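Local coordinates for periplasmic binding protein/LacI transcriptional regulator (PDB 5OCP) that binds alpha- and beta-L-arabinofuranose in the periplasm and probably delivers the sugar to an arabinose ABC transporter, at residues 19-22 against 23-27; 103-107 against 108-112; 169-172 against 173-176. All coordinates share one frame; numbering follows the deposited sequence.

In the fold
All three contacts are local, made between residues three to five apart in one continuous run, and none touches another: the centres of interactions 1 and 3 lie about 30 Å apart. Interactions 1 and 3 each sit within a single helix, 13-29 and 169-183, their centres about 17 Å from the centre of the chain; there an i to i+3 lysine-glutamate pair marks the outer side while small or aliphatic residues are buried. Interaction 2, its centre about 10 Å from that of the chain, instead joins the loop after strand 101-104 to the first turn of helix 107-121. Its chemistry is a helix cap and a buried serine-glutamate bond, near the bound sugar.

Interaction 1 of 3, residues 19-22 against 23-27; sequences SEAV and KAEAK
Glu20 and Lys23, one helical turn apart, face each other through their charged ends, with Glu20 OE2 4.0 Å from Lys23 NZ in a long salt bridge. A water fills in between, donating to Glu20 OE2 at 2.5 Å and accepting from Lys23 NZ at 2.8 Å. The bend of the glutamate at its second torsion (chi2 -58°) swings its carboxylate across the helix surface toward the lysine's end. Lys23 starts the same way, CG anti to the carbonyl carbon, but stays extended beyond it, running back past Ser19, whose carbonyl O is 3.4 Å from Lys23 CG. The same lysine makes a cation-pi contact with Phe35. These residues belong to helix 13-29, the connecting helix of a beta-alpha-beta unit between the parallel strands 2-7 and 32-37 of one lobe of the periplasmic binding protein fold. Backbone bonds run i to i+4, among them Glu25 N to Ala21 O at 2.8 Å. Glu25, with CG anti to its own carbonyl carbon (chi1 -68°), lies back over the Ala21 carbonyl, OE1 3.1 Å from Ala21 O, two acceptors that cannot bond each other, while OE2 makes a weak hydrogen bond to Gly249 N. Val22 crosses the glutamate at a slant, its CG2 4.2 Å from Glu25 OE1, and packs against Leu33 and Phe252. Shortening Glu25 to alanine removes the carboxylate, which would probably leave Gly249 N without its weak acceptor and open a gap beside Val22 CG2. On the inner side Ser19 OG is hydrogen-bonded to Gln7, tying the helix to the first strand.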
ATOM      1  N   SER A  19      -8.502  -1.116   6.343  1.00 13.00           N
ATOM      2  CA  SER A  19      -9.321  -0.690   7.509  1.00 13.26           C
ATOM      3  C   SER A  19     -10.373  -1.782   7.887  1.00 13.62           C
ATOM      4  O   SER A  19     -10.513  -2.177   9.013  1.00 16.46           O
ATOM      5  CB  SER A  19     -10.014   0.617   7.266  1.00 12.84           C
ATOM      6  OG  SER A  19      -9.040   1.585   7.021  1.00 13.99           O
ATOM      7  N   GLU A  20     -11.064  -2.295   6.893  1.00 14.85           N
ATOM      8  CA  GLU A  20     -12.039  -3.363   7.132  1.00 17.54           C
ATOM      9  C   GLU A  20     -11.444  -4.637   7.692  1.00 16.26           C
ATOM     10  O   GLU A  20     -12.021  -5.285   8.615  1.00 15.33           O
ATOM     11  CB  GLU A  20     -12.859  -3.677   5.834  1.00 19.21           C
ATOM     12  CG  GLU A  20     -13.811  -2.571   5.475  1.00 24.83           C
ATOM     13  CD  GLU A  20     -14.857  -2.231   6.611  1.00 34.56           C
ATOM     14  OE1 GLU A  20     -15.376  -3.135   7.348  1.00 45.53           O
ATOM     15  OE2 GLU A  20     -15.176  -1.029   6.786  1.00 47.91           O
ATOM     16  N   ALA A  21     -10.265  -4.998   7.221  1.00 14.70           N
ATOM     17  CA  ALA A  21      -9.505  -6.128   7.763  1.00 15.91           C
ATOM     18  C   ALA A  21      -9.081  -5.977   9.209  1.00 16.10           C
ATOM     19  O   ALA A  21      -9.264  -6.892  10.005  1.00 16.95           O
ATOM     20  CB  ALA A  21      -8.271  -6.404   6.960  1.00 14.27           C
ATOM     21  N   VAL A  22      -8.601  -4.788   9.582  1.00 15.45           N
ATOM     22  CA  VAL A  22      -8.232  -4.562  10.975  1.00 15.14           C
ATOM     23  C   VAL A  22      -9.465  -4.672  11.898  1.00 15.18           C
ATOM     24  O   VAL A  22      -9.354  -5.272  12.991  1.00 16.59           O
ATOM     25  CB  VAL A  22      -7.509  -3.219  11.195  1.00 17.11           C
ATOM     26  CG1 VAL A  22      -7.160  -3.106  12.657  1.00 20.01           C
ATOM     27  CG2 VAL A  22      -6.153  -3.170  10.463  1.00 18.73           C
ATOM     28  N   LYS A  23     -10.582  -4.103  11.460  1.00 14.82           N
ATOM     29  CA  LYS A  23     -11.881  -4.148  12.210  1.00 16.03           C
ATOM     30  C   LYS A  23     -12.352  -5.626  12.341  1.00 17.60           C
ATOM     31  O   LYS A  23     -12.708  -6.112  13.438  1.00 17.37           O
ATOM     32  CB  LYS A  23     -12.911  -3.307  11.509  1.00 17.83           C
ATOM     33  CG  LYS A  23     -12.677  -1.826  11.660  1.00 18.82           C
ATOM     34  CD  LYS A  23     -13.607  -1.073  10.760  1.00 20.08           C
ATOM     35  CE  LYS A  23     -13.525   0.409  10.957  1.00 23.21           C
ATOM     36  NZ  LYS A  23     -14.479   1.124  10.071  1.00 24.98           N
ATOM     37  N   ALA A  24     -12.266  -6.353  11.246  1.00 15.44           N
ATOM     38  CA  ALA A  24     -12.607  -7.783  11.273  1.00 18.00           C
ATOM     39  C   ALA A  24     -11.670  -8.602  12.182  1.00 18.91           C
ATOM     40  O   ALA A  24     -12.197  -9.496  12.912  1.00 19.50           O
ATOM     41  CB  ALA A  24     -12.634  -8.347   9.871  1.00 19.11           C
ATOM     42  N   GLU A  25     -10.342  -8.369  12.169  1.00 18.57           N
ATOM     43  CA  GLU A  25      -9.412  -9.071  13.021  1.00 19.48           C
ATOM     44  C   GLU A  25      -9.652  -8.676  14.500  1.00 21.45           C
ATOM     45  O   GLU A  25      -9.568  -9.548  15.426  1.00 21.06           O
ATOM     46  CB  GLU A  25      -7.979  -8.806  12.689  1.00 23.43           C
ATOM     47  CG  GLU A  25      -7.536  -9.387  11.320  1.00 25.30           C
ATOM     48  CD  GLU A  25      -6.348  -8.634  10.693  1.00 30.94           C
ATOM     49  OE1 GLU A  25      -6.277  -7.356  10.598  1.00 37.79           O
ATOM     50  OE2 GLU A  25      -5.451  -9.329  10.299  1.00 35.19           O
ATOM     51  N   ALA A  26      -9.906  -7.407  14.739  1.00 16.36           N
ATOM     52  CA  ALA A  26     -10.218  -7.016  16.135  1.00 18.32           C
ATOM     53  C   ALA A  26     -11.434  -7.772  16.679  1.00 19.38           C
ATOM     54  O   ALA A  26     -11.426  -8.272  17.803  1.00 22.14           O
ATOM     55  CB  ALA A  26     -10.465  -5.523  16.258  1.00 16.77           C
ATOM     56  N   LYS A  27     -12.450  -7.847  15.880  1.00 19.68           N
ATOM     57  CA  LYS A  27     -13.711  -8.488  16.260  1.00 24.91           C
ATOM     58  C   LYS A  27     -13.464  -9.955  16.551  1.00 26.29           C
ATOM     59  O   LYS A  27     -13.983 -10.490  17.572  1.00 25.68           O
ATOM     60  CB  LYS A  27     -14.754  -8.329  15.164  1.00 29.04           C
ATOM     61  CG  LYS A  27     -16.158  -8.731  15.595  1.00 38.74           C
ATOM     62  CD  LYS A  27     -16.994  -9.252  14.436  1.00 48.25           C
ATOM     63  CE  LYS A  27     -18.207 -10.073  14.908  1.00 48.32           C
ATOM     64  NZ  LYS A  27     -18.329 -11.332  14.102  1.00 57.29           N
TER
HETATM   65  O   HOH W   1     -13.943   1.093   7.324  1.00 43.51           O

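Interaction 2 of 3, residues 103-107 against 108-112; sequences IASDF and SEEGR
Asp106 and Phe107 open the first turn of helix 107-121, their carbonyl oxygens taking the amides of Glu110, at 3.0 Å, and Gly111. Asp106 is the N-cap: with CG anti to the backbone N (chi1 -178°), its carboxylate turns back over the helix start, and OD1 accepts from Glu109 N at 3.0 Å, the donor standing well above the carboxylate plane. The other oxygen, OD2, accepts a hydrogen bond from a water at 2.8 Å, and the water in turn accepts from Arg112 NH1 in the plane of the guanidinium. Glu109 OE1 lies 4.0 Å from Asp106 OD2, a like-charge approach that the salt bridge from Glu109 OE2 to Lys113 probably eases. This capped turn comes shortly after strand 101-104 and carries the chain out of the parallel sheet of one lobe of the periplasmic binding protein fold. On the buried side Ser105 OG donates to Glu110 OE2 at 2.8 Å, again from above the carboxylate plane. Glu110 OE1 meets the edge of the Phe107 ring, 3.3 Å from CD1, with ring and carboxylate planes 81° apart, and forms a salt bridge to the sugar-pocket residue Arg143. The Phe107 side chain comes within about 4 Å of the bound alpha-L-arabinofuranose.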
ATOM      1  N   ILE A 103       4.893  -4.108  11.718  1.00 13.20           N
ATOM      2  CA  ILE A 103       4.376  -5.201  10.910  1.00 14.53           C
ATOM      3  C   ILE A 103       4.226  -4.646   9.505  1.00 13.76           C
ATOM      4  O   ILE A 103       3.498  -3.706   9.320  1.00 14.22           O
ATOM      5  CB  ILE A 103       3.025  -5.689  11.376  1.00 16.23           C
ATOM      6  CG1 ILE A 103       2.990  -5.949  12.879  1.00 15.05           C
ATOM      7  CG2 ILE A 103       2.599  -6.890  10.541  1.00 15.72           C
ATOM      8  CD1 ILE A 103       4.148  -6.793  13.447  1.00 16.15           C
ATOM      9  N   ALA A 104       4.979  -5.170   8.522  1.00 12.67           N
ATOM     10  CA  ALA A 104       4.961  -4.558   7.223  1.00 12.59           C
ATOM     11  C   ALA A 104       5.369  -5.578   6.149  1.00 14.54           C
ATOM     12  O   ALA A 104       6.047  -6.552   6.452  1.00 17.53           O
ATOM     13  CB  ALA A 104       5.850  -3.340   7.191  1.00 13.10           C
ATOM     14  N   SER A 105       5.014  -5.307   4.912  1.00 12.96           N
ATOM     15  CA  SER A 105       5.672  -5.967   3.789  1.00 13.31           C
ATOM     16  C   SER A 105       6.956  -5.237   3.463  1.00 14.99           C
ATOM     17  O   SER A 105       7.271  -4.151   4.019  1.00 16.36           O
ATOM     18  CB  SER A 105       4.743  -5.983   2.557  1.00 14.75           C
ATOM     19  OG  SER A 105       4.550  -4.601   2.192  1.00 17.34           O
ATOM     20  N   ASP A 106       7.782  -5.877   2.640  1.00 13.58           N
ATOM     21  CA  ASP A 106       9.013  -5.281   2.144  1.00 14.51           C
ATOM     22  C   ASP A 106       8.688  -4.591   0.781  1.00 14.67           C
ATOM     23  O   ASP A 106       8.640  -5.208  -0.276  1.00 14.42           O
ATOM     24  CB  ASP A 106      10.121  -6.308   2.004  1.00 16.04           C
ATOM     25  CG  ASP A 106      11.449  -5.685   1.513  1.00 19.89           C
ATOM     26  OD1 ASP A 106      11.477  -4.557   0.957  1.00 18.73           O
ATOM     27  OD2 ASP A 106      12.470  -6.426   1.576  1.00 24.06           O
ATOM     28  N   PHE A 107       8.453  -3.287   0.877  1.00 14.18           N
ATOM     29  CA  PHE A 107       8.091  -2.498  -0.293  1.00 12.84           C
ATOM     30  C   PHE A 107       9.169  -2.520  -1.375  1.00 12.07           C
ATOM     31  O   PHE A 107       8.845  -2.510  -2.544  1.00 13.20           O
ATOM     32  CB  PHE A 107       7.836  -1.025   0.106  1.00 12.65           C
ATOM     33  CG  PHE A 107       6.705  -0.819   1.043  1.00 14.24           C
ATOM     34  CD1 PHE A 107       5.401  -1.159   0.663  1.00 14.88           C
ATOM     35  CD2 PHE A 107       6.897  -0.166   2.240  1.00 15.13           C
ATOM     36  CE1 PHE A 107       4.333  -0.914   1.492  1.00 15.96           C
ATOM     37  CE2 PHE A 107       5.836   0.092   3.096  1.00 16.32           C
ATOM     38  CZ  PHE A 107       4.559  -0.318   2.733  1.00 16.18           C
ATOM     39  N   SER A 108      10.466  -2.520  -0.974  1.00 13.74           N
ATOM     40  CA  SER A 108      11.580  -2.622  -1.976  1.00 14.97           C
ATOM     41  C   SER A 108      11.542  -3.946  -2.701  1.00 14.09           C
ATOM     42  O   SER A 108      11.661  -3.976  -3.916  1.00 13.15           O
ATOM     43  CB  SER A 108      12.965  -2.456  -1.316  1.00 18.74           C
ATOM     44  OG  SER A 108      13.037  -1.191  -0.758  1.00 30.64           O
ATOM     45  N   GLU A 109      11.141  -5.017  -1.990  1.00 12.47           N
ATOM     46  CA  GLU A 109      11.006  -6.332  -2.591  1.00 13.22           C
ATOM     47  C   GLU A 109       9.825  -6.348  -3.575  1.00 12.75           C
ATOM     48  O   GLU A 109       9.919  -6.936  -4.658  1.00 11.64           O
ATOM     49  CB  GLU A 109      10.844  -7.445  -1.543  1.00 16.14           C
ATOM     50  CG  GLU A 109      10.654  -8.799  -2.172  1.00 19.23           C
ATOM     51  CD  GLU A 109      10.507  -9.960  -1.154  1.00 27.09           C
ATOM     52  OE1 GLU A 109      10.958  -9.841   0.032  1.00 32.83           O
ATOM     53  OE2 GLU A 109       9.949 -11.021  -1.549  1.00 29.71           O
ATOM     54  N   GLU A 110       8.741  -5.657  -3.213  1.00 12.35           N
ATOM     55  CA  GLU A 110       7.568  -5.560  -4.103  1.00 10.94           C
ATOM     56  C   GLU A 110       7.998  -4.896  -5.419  1.00 11.42           C
ATOM     57  O   GLU A 110       7.728  -5.417  -6.515  1.00 11.56           O
ATOM     58  CB  GLU A 110       6.437  -4.767  -3.483  1.00 12.32           C
ATOM     59  CG  GLU A 110       5.784  -5.446  -2.299  1.00 12.29           C
ATOM     60  CD  GLU A 110       4.892  -4.532  -1.478  1.00 14.00           C
ATOM     61  OE1 GLU A 110       4.730  -3.322  -1.706  1.00 14.65           O
ATOM     62  OE2 GLU A 110       4.326  -5.043  -0.528  1.00 14.62           O
ATOM     63  N   GLY A 111       8.707  -3.790  -5.322  1.00 12.47           N
ATOM     64  CA  GLY A 111       9.238  -3.071  -6.518  1.00 12.96           C
ATOM     65  C   GLY A 111      10.225  -3.873  -7.320  1.00 12.34           C
ATOM     66  O   GLY A 111      10.145  -3.926  -8.568  1.00 10.50           O
ATOM     67  N   ARG A 112      11.089  -4.621  -6.638  1.00 10.83           N
ATOM     68  CA  ARG A 112      12.008  -5.534  -7.321  1.00 13.55           C
ATOM     69  C   ARG A 112      11.266  -6.651  -8.083  1.00 12.98           C
ATOM     70  O   ARG A 112      11.627  -6.923  -9.226  1.00 12.99           O
ATOM     71  CB  ARG A 112      13.043  -6.141  -6.369  1.00 15.17           C
ATOM     72  CG  ARG A 112      14.006  -5.185  -5.810  1.00 21.06           C
ATOM     73  CD  ARG A 112      15.260  -5.891  -5.253  1.00 24.82           C
ATOM     74  NE  ARG A 112      14.950  -6.836  -4.155  1.00 30.66           N
ATOM     75  CZ  ARG A 112      14.778  -6.485  -2.882  1.00 30.69           C
ATOM     76  NH1 ARG A 112      14.896  -5.232  -2.498  1.00 26.79           N
ATOM     77  NH2 ARG A 112      14.523  -7.412  -1.988  1.00 34.60           N
TER
HETATM   78  O   HOH W   2      14.873  -5.460   0.560  1.00 30.89           O

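Interaction 3 of 3, residues 169-172 against 173-176; sequences RAKG and KEVM
Lys171 and Glu174 make the charged contact of the first two turns of helix 169-183. Lys171 NZ stands 3.4 Å from Glu174 OE2, a salt bridge whose hydrogen bond is weak, and its chain passes obliquely across the glutamate, with CD 3.8 Å from Glu174 OE1. Both side chains leave the helix with CG opposite the backbone N; what brings the lysine round is the bend at its second torsion (chi2 71°), which turns the otherwise extended chain toward residues one turn on, while the glutamate stays extended beyond CG. The other charged residues turn toward helix 196-208: Lys173 NZ forms a salt bridge to Glu208, and Arg169 makes long, weak ion pairs to Glu197 and Asp227.

Nonpolar contact comes from the same lysine. Its aliphatic part lies over Val175, CE being 4.1 Å from Val175 CG2, so one side chain serves the acid at i+3 with its tip and the valine at i+4 with its methylenes. Val175 CG2 also presses on the helix backbone, 3.2 Å from Lys171 O. Met176, bent at its second and third torsions, leads away from these turns to pack on Ala202 and Ala205.

Backbone bonds hold the turns together. The amides of residues 173 to 176 donate in order to the carbonyls of residues 169 to 172, from Lys173 N to Arg169 O at 3.1 Å through to Met176 N to Gly172 O at 3.0 Å. Just ahead of the helix, Thr168 OG1 accepts from Lys171 N. This is the regular opening of an amphipathic alpha-helix, Lys171 and Glu174 toward the surface, Gly172, Val175 and Met176 buried, that follows edge strand 157-164 in the second sheet of the periplasmic binding protein fold.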
ATOM      1  N   ARG A 169      -7.095   7.100  -8.088  1.00 14.63           N
ATOM      2  CA  ARG A 169      -7.533   6.761  -9.422  1.00 17.06           C
ATOM      3  C   ARG A 169      -7.682   7.988 -10.318  1.00 17.53           C
ATOM      4  O   ARG A 169      -7.203   7.986 -11.400  1.00 16.42           O
ATOM      5  CB  ARG A 169      -8.852   6.016  -9.404  1.00 19.61           C
ATOM      6  CG  ARG A 169      -9.201   5.461 -10.757  1.00 23.23           C
ATOM      7  CD  ARG A 169     -10.560   4.750 -10.787  1.00 31.31           C
ATOM      8  NE  ARG A 169     -10.642   3.627  -9.856  1.00 39.45           N
ATOM      9  CZ  ARG A 169     -11.110   2.383 -10.120  1.00 43.79           C
ATOM     10  NH1 ARG A 169     -11.576   2.025 -11.322  1.00 42.49           N
ATOM     11  NH2 ARG A 169     -11.111   1.474  -9.145  1.00 41.53           N
ATOM     12  N   ALA A 170      -8.317   9.015  -9.780  1.00 18.01           N
ATOM     13  CA  ALA A 170      -8.523  10.261 -10.545  1.00 19.37           C
ATOM     14  C   ALA A 170      -7.248  10.968 -10.889  1.00 16.94           C
ATOM     15  O   ALA A 170      -7.085  11.397 -12.005  1.00 17.56           O
ATOM     16  CB  ALA A 170      -9.488  11.196  -9.822  1.00 21.44           C
ATOM     17  N   LYS A 171      -6.289  10.999  -9.974  1.00 16.07           N
ATOM     18  CA  LYS A 171      -5.034  11.642 -10.223  1.00 17.47           C
ATOM     19  C   LYS A 171      -4.153  10.762 -11.101  1.00 17.60           C
ATOM     20  O   LYS A 171      -3.439  11.270 -11.956  1.00 16.49           O
ATOM     21  CB  LYS A 171      -4.338  12.080  -8.973  1.00 19.05           C
ATOM     22  CG  LYS A 171      -3.142  12.950  -9.175  1.00 22.29           C
ATOM     23  CD  LYS A 171      -3.541  14.337  -9.643  1.00 27.28           C
ATOM     24  CE  LYS A 171      -2.308  15.197  -9.726  1.00 30.09           C
ATOM     25  NZ  LYS A 171      -2.725  16.622  -9.937  1.00 36.91           N
ATOM     26  N   GLY A 172      -4.188   9.442 -10.911  1.00 16.19           N
ATOM     27  CA  GLY A 172      -3.495   8.555 -11.862  1.00 15.82           C
ATOM     28  C   GLY A 172      -3.907   8.766 -13.327  1.00 16.51           C
ATOM     29  O   GLY A 172      -3.088   8.750 -14.245  1.00 15.80           O
ATOM     30  N   LYS A 173      -5.195   8.920 -13.526  1.00 15.67           N
ATOM     31  CA  LYS A 173      -5.747   9.120 -14.845  1.00 18.49           C
ATOM     32  C   LYS A 173      -5.232  10.411 -15.421  1.00 18.68           C
ATOM     33  O   LYS A 173      -4.841  10.446 -16.597  1.00 17.48           O
ATOM     34  CB  LYS A 173      -7.262   9.034 -14.786  1.00 18.40           C
ATOM     35  CG  LYS A 173      -7.877   9.269 -16.152  1.00 22.64           C
ATOM     36  CD  LYS A 173      -9.377   9.264 -16.134  1.00 28.40           C
ATOM     37  CE  LYS A 173      -9.897   9.307 -17.554  1.00 31.82           C
ATOM     38  NZ  LYS A 173     -11.286   9.820 -17.501  1.00 35.76           N
ATOM     39  N   GLU A 174      -5.311  11.468 -14.620  1.00 18.62           N
ATOM     40  CA  GLU A 174      -4.900  12.814 -15.082  1.00 19.77           C
ATOM     41  C   GLU A 174      -3.447  12.827 -15.474  1.00 19.82           C
ATOM     42  O   GLU A 174      -3.006  13.415 -16.526  1.00 18.68           O
ATOM     43  CB  GLU A 174      -5.192  13.840 -13.919  1.00 22.39           C
ATOM     44  CG  GLU A 174      -5.010  15.307 -14.303  1.00 31.91           C
ATOM     45  CD  GLU A 174      -5.028  16.195 -13.051  1.00 35.29           C
ATOM     46  OE1 GLU A 174      -5.877  15.916 -12.154  1.00 41.45           O
ATOM     47  OE2 GLU A 174      -4.197  17.115 -12.969  1.00 38.38           O
ATOM     48  N   VAL A 175      -2.627  12.229 -14.606  1.00 18.25           N
ATOM     49  CA  VAL A 175      -1.212  12.171 -14.881  1.00 17.65           C
ATOM     50  C   VAL A 175      -0.892  11.379 -16.164  1.00 16.04           C
ATOM     51  O   VAL A 175      -0.022  11.768 -16.967  1.00 16.30           O
ATOM     52  CB  VAL A 175      -0.432  11.638 -13.640  1.00 16.07           C
ATOM     53  CG1 VAL A 175       1.008  11.498 -13.993  1.00 17.89           C
ATOM     54  CG2 VAL A 175      -0.557  12.611 -12.434  1.00 17.45           C
ATOM     55  N   MET A 176      -1.562  10.230 -16.327  1.00 14.65           N
ATOM     56  CA  MET A 176      -1.350   9.353 -17.463  1.00 15.82           C
ATOM     57  C   MET A 176      -1.756  10.102 -18.781  1.00 17.20           C
ATOM     58  O   MET A 176      -1.027  10.040 -19.767  1.00 16.14           O
ATOM     59  CB  MET A 176      -2.183   8.069 -17.386  1.00 15.82           C
ATOM     60  CG  MET A 176      -1.803   7.058 -18.456  1.00 16.81           C
ATOM     61  SD  MET A 176      -0.109   6.421 -18.239  1.00 18.91           S
ATOM     62  CE  MET A 176       0.253   6.217 -19.949  1.00 20.32           C
TER